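Local structure of NDP-N-acetyl-D-galactosaminuronic acid dehydrogenase (Methanosarcina mazei Go1, 3G79) at residues S354-S367 with V411-S425. The protein probably oxidises UDP-N-acetyl-alpha-D-mannosamine to UDP-N-acetyl-alpha-D-mannosaminouronate, using two molecules of NAD(+). Numbering follows the deposited sequence.
Sequences SKVAMLGWAFIKDS and VVRNADAIVVLAGHS
Lys355 and Asp416 meet where two parallel strands, 355-359 and 417-420, begin side by side. Asp416 OD2, 2.7 Å from Lys355 N, accepts its N-H through the anti lone pair, while Lys355 O takes two donors in its carbonyl plane, Asp416 N by a bent bond (131° at the hydrogen) and Ala417 N by a straighter one. The lysine side chain, with CG anti to the backbone N (chi1 163°) and extended beyond it, runs past Ala415 until NZ reaches Arg413 O, the carbonyl of the first residue after helix 408-412, at 2.9 Å. Further along, four bonds, from Ala357 N to Ala417 O through to Leu421 N to Leu359 O, form the parallel ladder, the strand axes approaching to 4.9 Å.

On one face of this pair, Ala357 CB packs 3.6 Å from Val411 CG1, and Leu359 divides its methyls: CD1 lies against Val412 CG2, whereas CD2 meets Ile418 CG2 at 3.6 Å and lies 4.0 Å from Val420 CG2. On the other, Val356 CG1 touches Val419 CG2 at 3.8 Å.

Beyond the strands, the His424 ring has Ala422 CB over the centre of one face and Asp366 N at its edge, 2.7 Å from ND1 and only 9° out of plane. ND1 therefore accepts, and NE2 bonds to Asp393 OD1, so both ring nitrogens are engaged, setting the ring's rotation. Asp366 in turn holds Ser425: OD1 receives Ser425 OG through its syn lone pair, and OD2 takes Ser425 N as well as Tyr395 OH.

These strands are the central pair of the parallel sheet of the UDP-binding domain, whose order, 404-405, 388-392, 355-359, 417-420, 445-448, 464-467, is Rossmann-like; helix 375-385 lies over the Met358 and Val419 face, opposite helix 408-412.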
loop_
_atom_site.group_PDB
_atom_site.type_symbol
_atom_site.label_atom_id
_atom_site.label_comp_id
_atom_site.label_asym_id
_atom_site.label_seq_id
_atom_site.Cartn_x
_atom_site.Cartn_y
_atom_site.Cartn_z
ATOM N N SER A 354 -23.993 -31.013 -10.568
ATOM C CA SER A 354 -24.448 -29.680 -10.954
ATOM C C SER A 354 -23.603 -29.157 -12.107
ATOM O O SER A 354 -22.416 -29.456 -12.196
ATOM C CB SER A 354 -24.324 -28.699 -9.773
ATOM O OG SER A 354 -24.701 -29.302 -8.555
ATOM N N LYS A 355 -24.197 -28.349 -12.971
ATOM C CA LYS A 355 -23.422 -27.694 -14.026
ATOM C C LYS A 355 -23.030 -26.251 -13.636
ATOM O O LYS A 355 -23.910 -25.470 -13.241
ATOM C CB LYS A 355 -24.169 -27.730 -15.370
ATOM C CG LYS A 355 -23.609 -26.730 -16.379
ATOM C CD LYS A 355 -24.210 -26.937 -17.760
ATOM C CE LYS A 355 -23.652 -25.945 -18.751
ATOM N NZ LYS A 355 -24.215 -26.193 -20.113
ATOM N N VAL A 356 -21.727 -25.932 -13.773
ATOM C CA VAL A 356 -21.149 -24.592 -13.553
ATOM C C VAL A 356 -20.734 -23.898 -14.866
ATOM O O VAL A 356 -19.994 -24.448 -15.670
ATOM C CB VAL A 356 -19.897 -24.660 -12.627
ATOM C CG1 VAL A 356 -19.303 -23.273 -12.367
ATOM C CG2 VAL A 356 -20.223 -25.328 -11.293
ATOM N N ALA A 357 -21.223 -22.688 -15.086
ATOM C CA ALA A 357 -20.774 -21.850 -16.217
ATOM C C ALA A 357 -19.784 -20.838 -15.690
ATOM O O ALA A 357 -20.136 -19.928 -14.899
ATOM C CB ALA A 357 -21.956 -21.135 -16.916
ATOM N N MET A 358 -18.534 -21.062 -16.088
ATOM C CA MET A 358 -17.437 -20.145 -15.883
ATOM C C MET A 358 -17.479 -19.030 -16.917
ATOM O O MET A 358 -17.200 -19.232 -18.114
ATOM C CB MET A 358 -16.122 -20.907 -15.983
ATOM C CG MET A 358 -15.987 -21.943 -14.851
ATOM S SD MET A 358 -14.341 -22.481 -14.507
ATOM C CE MET A 358 -14.666 -23.978 -13.726
ATOM N N LEU A 359 -17.839 -17.841 -16.454
ATOM C CA LEU A 359 -17.787 -16.659 -17.292
ATOM C C LEU A 359 -16.458 -15.991 -17.094
ATOM O O LEU A 359 -16.266 -15.246 -16.147
ATOM C CB LEU A 359 -18.898 -15.707 -16.894
ATOM C CG LEU A 359 -20.245 -15.886 -17.596
ATOM C CD1 LEU A 359 -20.705 -17.326 -17.621
ATOM C CD2 LEU A 359 -21.243 -14.973 -16.894
ATOM N N GLY A 360 -15.502 -16.285 -17.954
ATOM C CA GLY A 360 -14.211 -15.628 -17.801
ATOM C C GLY A 360 -13.070 -16.563 -17.487
ATOM O O GLY A 360 -13.033 -17.192 -16.407
ATOM N N TRP A 361 -12.142 -16.653 -18.445
ATOM C CA TRP A 361 -10.943 -17.455 -18.314
ATOM C C TRP A 361 -9.678 -16.587 -18.264
ATOM O O TRP A 361 -8.786 -16.866 -17.470
ATOM C CB TRP A 361 -10.868 -18.457 -19.456
ATOM C CG TRP A 361 -9.715 -19.387 -19.360
ATOM C CD1 TRP A 361 -8.580 -19.328 -20.073
ATOM C CD2 TRP A 361 -9.595 -20.533 -18.502
ATOM N NE1 TRP A 361 -7.757 -20.371 -19.745
ATOM C CE2 TRP A 361 -8.360 -21.128 -18.781
ATOM C CE3 TRP A 361 -10.428 -21.127 -17.556
ATOM C CZ2 TRP A 361 -7.915 -22.268 -18.124
ATOM C CZ3 TRP A 361 -9.996 -22.255 -16.918
ATOM C CH2 TRP A 361 -8.754 -22.824 -17.204
ATOM N N ALA A 362 -9.570 -15.547 -19.102
ATOM C CA ALA A 362 -8.526 -14.538 -18.873
ATOM C C ALA A 362 -8.779 -13.856 -17.529
ATOM O O ALA A 362 -9.835 -14.038 -16.953
ATOM C CB ALA A 362 -8.507 -13.539 -19.961
ATOM N N PHE A 363 -7.838 -13.083 -17.007
ATOM C CA PHE A 363 -8.087 -12.466 -15.679
ATOM C C PHE A 363 -8.122 -10.935 -15.673
ATOM O O PHE A 363 -8.490 -10.351 -14.655
ATOM C CB PHE A 363 -7.137 -13.013 -14.597
ATOM C CG PHE A 363 -5.695 -12.928 -14.978
ATOM C CD1 PHE A 363 -4.927 -11.831 -14.578
ATOM C CD2 PHE A 363 -5.113 -13.923 -15.763
ATOM C CE1 PHE A 363 -3.579 -11.734 -14.946
ATOM C CE2 PHE A 363 -3.778 -13.846 -16.169
ATOM C CZ PHE A 363 -2.996 -12.759 -15.761
ATOM N N ILE A 364 -7.773 -10.304 -16.806
ATOM C CA ILE A 364 -7.944 -8.840 -17.000
ATOM C C ILE A 364 -9.138 -8.492 -17.880
ATOM O O ILE A 364 -9.339 -9.108 -18.914
ATOM C CB ILE A 364 -6.687 -8.095 -17.607
ATOM C CG1 ILE A 364 -5.358 -8.723 -17.178
ATOM C CG2 ILE A 364 -6.733 -6.604 -17.237
ATOM C CD1 ILE A 364 -4.863 -9.711 -18.170
ATOM N N LYS A 365 -9.876 -7.463 -17.469
ATOM C CA LYS A 365 -11.045 -6.961 -18.172
ATOM C C LYS A 365 -10.766 -6.857 -19.657
ATOM O O LYS A 365 -10.127 -5.918 -20.083
ATOM C CB LYS A 365 -11.446 -5.589 -17.614
ATOM C CG LYS A 365 -12.624 -4.910 -18.315
ATOM C CD LYS A 365 -13.017 -3.635 -17.568
ATOM C CE LYS A 365 -14.323 -2.991 -18.097
ATOM N NZ LYS A 365 -14.798 -1.818 -17.241
ATOM N N ASP A 366 -11.210 -7.851 -20.422
ATOM C CA ASP A 366 -11.109 -7.876 -21.903
ATOM C C ASP A 366 -9.756 -8.250 -22.507
ATOM O O ASP A 366 -9.400 -7.777 -23.578
ATOM C CB ASP A 366 -11.670 -6.590 -22.513
ATOM C CG ASP A 366 -13.164 -6.462 -22.292
ATOM O OD1 ASP A 366 -13.629 -5.341 -22.007
ATOM O OD2 ASP A 366 -13.880 -7.493 -22.385
ATOM N N SER A 367 -9.018 -9.124 -21.828
ATOM C CA SER A 367 -7.712 -9.527 -22.311
ATOM C C SER A 367 -7.745 -10.917 -22.891
ATOM O O SER A 367 -8.561 -11.726 -22.486
ATOM C CB SER A 367 -6.710 -9.525 -21.182
ATOM O OG SER A 367 -5.578 -10.306 -21.538
ATOM N N VAL A 411 -22.784 -21.996 -23.058
ATOM C CA VAL A 411 -22.140 -22.125 -21.759
ATOM C C VAL A 411 -23.126 -21.960 -20.601
ATOM O O VAL A 411 -23.088 -22.719 -19.645
ATOM C CB VAL A 411 -20.991 -21.151 -21.625
ATOM C CG1 VAL A 411 -20.524 -21.104 -20.179
ATOM C CG2 VAL A 411 -19.863 -21.574 -22.545
ATOM N N VAL A 412 -24.032 -21.004 -20.714
ATOM C CA VAL A 412 -24.954 -20.717 -19.627
ATOM C C VAL A 412 -26.184 -21.619 -19.603
ATOM O O VAL A 412 -26.773 -21.827 -18.543
ATOM C CB VAL A 412 -25.326 -19.214 -19.602
ATOM C CG1 VAL A 412 -26.568 -18.930 -18.774
ATOM C CG2 VAL A 412 -24.203 -18.458 -19.061
ATOM N N ARG A 413 -26.563 -22.185 -20.748
ATOM C CA ARG A 413 -27.793 -22.974 -20.791
ATOM C C ARG A 413 -27.766 -24.174 -19.852
ATOM O O ARG A 413 -26.791 -24.918 -19.806
ATOM C CB ARG A 413 -28.219 -23.341 -22.227
ATOM C CG ARG A 413 -27.763 -24.669 -22.761
ATOM C CD ARG A 413 -28.593 -25.036 -23.968
ATOM N NE ARG A 413 -27.822 -25.876 -24.879
ATOM C CZ ARG A 413 -27.218 -25.441 -25.986
ATOM N NH1 ARG A 413 -26.537 -26.293 -26.747
ATOM N NH2 ARG A 413 -27.304 -24.162 -26.350
ATOM N N ASN A 414 -28.828 -24.298 -19.061
ATOM C CA ASN A 414 -28.983 -25.389 -18.097
ATOM C C ASN A 414 -28.022 -25.357 -16.886
ATOM O O ASN A 414 -27.960 -26.305 -16.107
ATOM C CB ASN A 414 -28.965 -26.740 -18.832
ATOM C CG ASN A 414 -30.103 -26.857 -19.839
ATOM O OD1 ASN A 414 -31.181 -26.308 -19.622
ATOM N ND2 ASN A 414 -29.869 -27.557 -20.945
ATOM N N ALA A 415 -27.300 -24.258 -16.709
ATOM C CA ALA A 415 -26.302 -24.181 -15.650
ATOM C C ALA A 415 -26.889 -23.922 -14.256
ATOM O O ALA A 415 -27.745 -23.073 -14.082
ATOM C CB ALA A 415 -25.262 -23.152 -15.988
ATOM N N ASP A 416 -26.415 -24.672 -13.269
ATOM C CA ASP A 416 -26.839 -24.488 -11.872
ATOM C C ASP A 416 -26.224 -23.242 -11.257
ATOM O O ASP A 416 -26.912 -22.506 -10.571
ATOM C CB ASP A 416 -26.523 -25.731 -11.026
ATOM C CG ASP A 416 -27.282 -26.953 -11.505
ATOM O OD1 ASP A 416 -28.447 -27.123 -11.100
ATOM O OD2 ASP A 416 -26.734 -27.741 -12.303
ATOM N N ALA A 417 -24.941 -23.006 -11.526
ATOM C CA ALA A 417 -24.245 -21.826 -11.028
ATOM C C ALA A 417 -23.644 -21.014 -12.156
ATOM O O ALA A 417 -23.074 -21.583 -13.075
ATOM C CB ALA A 417 -23.164 -22.232 -10.066
ATOM N N ILE A 418 -23.797 -19.691 -12.095
ATOM C CA ILE A 418 -23.114 -18.793 -13.000
ATOM C C ILE A 418 -22.048 -18.036 -12.193
ATOM O O ILE A 418 -22.363 -17.317 -11.220
ATOM C CB ILE A 418 -24.082 -17.822 -13.714
ATOM C CG1 ILE A 418 -25.045 -18.564 -14.613
ATOM C CG2 ILE A 418 -23.321 -16.798 -14.570
ATOM C CD1 ILE A 418 -26.374 -17.897 -14.700
ATOM N N VAL A 419 -20.796 -18.204 -12.612
ATOM C CA VAL A 419 -19.636 -17.795 -11.829
ATOM C C VAL A 419 -18.702 -16.867 -12.637
ATOM O O VAL A 419 -18.206 -17.228 -13.700
ATOM C CB VAL A 419 -18.897 -19.022 -11.316
ATOM C CG1 VAL A 419 -17.790 -18.621 -10.388
ATOM C CG2 VAL A 419 -19.887 -19.938 -10.569
ATOM N N VAL A 420 -18.502 -15.654 -12.138
ATOM C CA VAL A 420 -17.864 -14.612 -12.944
ATOM C C VAL A 420 -16.417 -14.439 -12.447
ATOM O O VAL A 420 -16.214 -14.154 -11.266
ATOM C CB VAL A 420 -18.683 -13.278 -12.867
ATOM C CG1 VAL A 420 -18.016 -12.199 -13.659
ATOM C CG2 VAL A 420 -20.125 -13.466 -13.394
ATOM N N LEU A 421 -15.425 -14.650 -13.328
ATOM C CA LEU A 421 -14.009 -14.632 -12.883
ATOM C C LEU A 421 -13.115 -13.603 -13.582
ATOM O O LEU A 421 -12.015 -13.289 -13.095
ATOM C CB LEU A 421 -13.364 -16.031 -12.915
ATOM C CG LEU A 421 -14.112 -17.086 -12.090
ATOM C CD1 LEU A 421 -15.193 -17.725 -12.933
ATOM C CD2 LEU A 421 -13.182 -18.152 -11.566
ATOM N N ALA A 422 -13.591 -13.093 -14.719
ATOM C CA ALA A 422 -12.933 -11.998 -15.411
ATOM C C ALA A 422 -13.926 -10.878 -15.457
ATOM O O ALA A 422 -15.114 -11.121 -15.612
ATOM C CB ALA A 422 -12.575 -12.405 -16.784
ATOM N N GLY A 423 -13.474 -9.645 -15.315
ATOM C CA GLY A 423 -14.375 -8.509 -15.473
ATOM C C GLY A 423 -14.698 -8.063 -16.904
ATOM O O GLY A 423 -15.030 -6.889 -17.113
ATOM N N HIS A 424 -14.654 -8.985 -17.879
ATOM C CA HIS A 424 -14.973 -8.661 -19.279
ATOM C C HIS A 424 -16.230 -7.830 -19.397
ATOM O O HIS A 424 -17.118 -7.923 -18.543
ATOM C CB HIS A 424 -15.135 -9.923 -20.092
ATOM C CG HIS A 424 -13.880 -10.712 -20.204
ATOM N ND1 HIS A 424 -12.631 -10.123 -20.190
ATOM C CD2 HIS A 424 -13.672 -12.039 -20.337
ATOM C CE1 HIS A 424 -11.709 -11.062 -20.287
ATOM N NE2 HIS A 424 -12.317 -12.232 -20.393
ATOM N N SER A 425 -16.318 -7.016 -20.448
ATOM C CA SER A 425 -17.457 -6.111 -20.589
ATOM C C SER A 425 -18.749 -6.868 -20.905
ATOM O O SER A 425 -19.854 -6.465 -20.451
ATOM C CB SER A 425 -17.162 -5.009 -21.613
ATOM O OG SER A 425 -16.232 -4.061 -21.094
#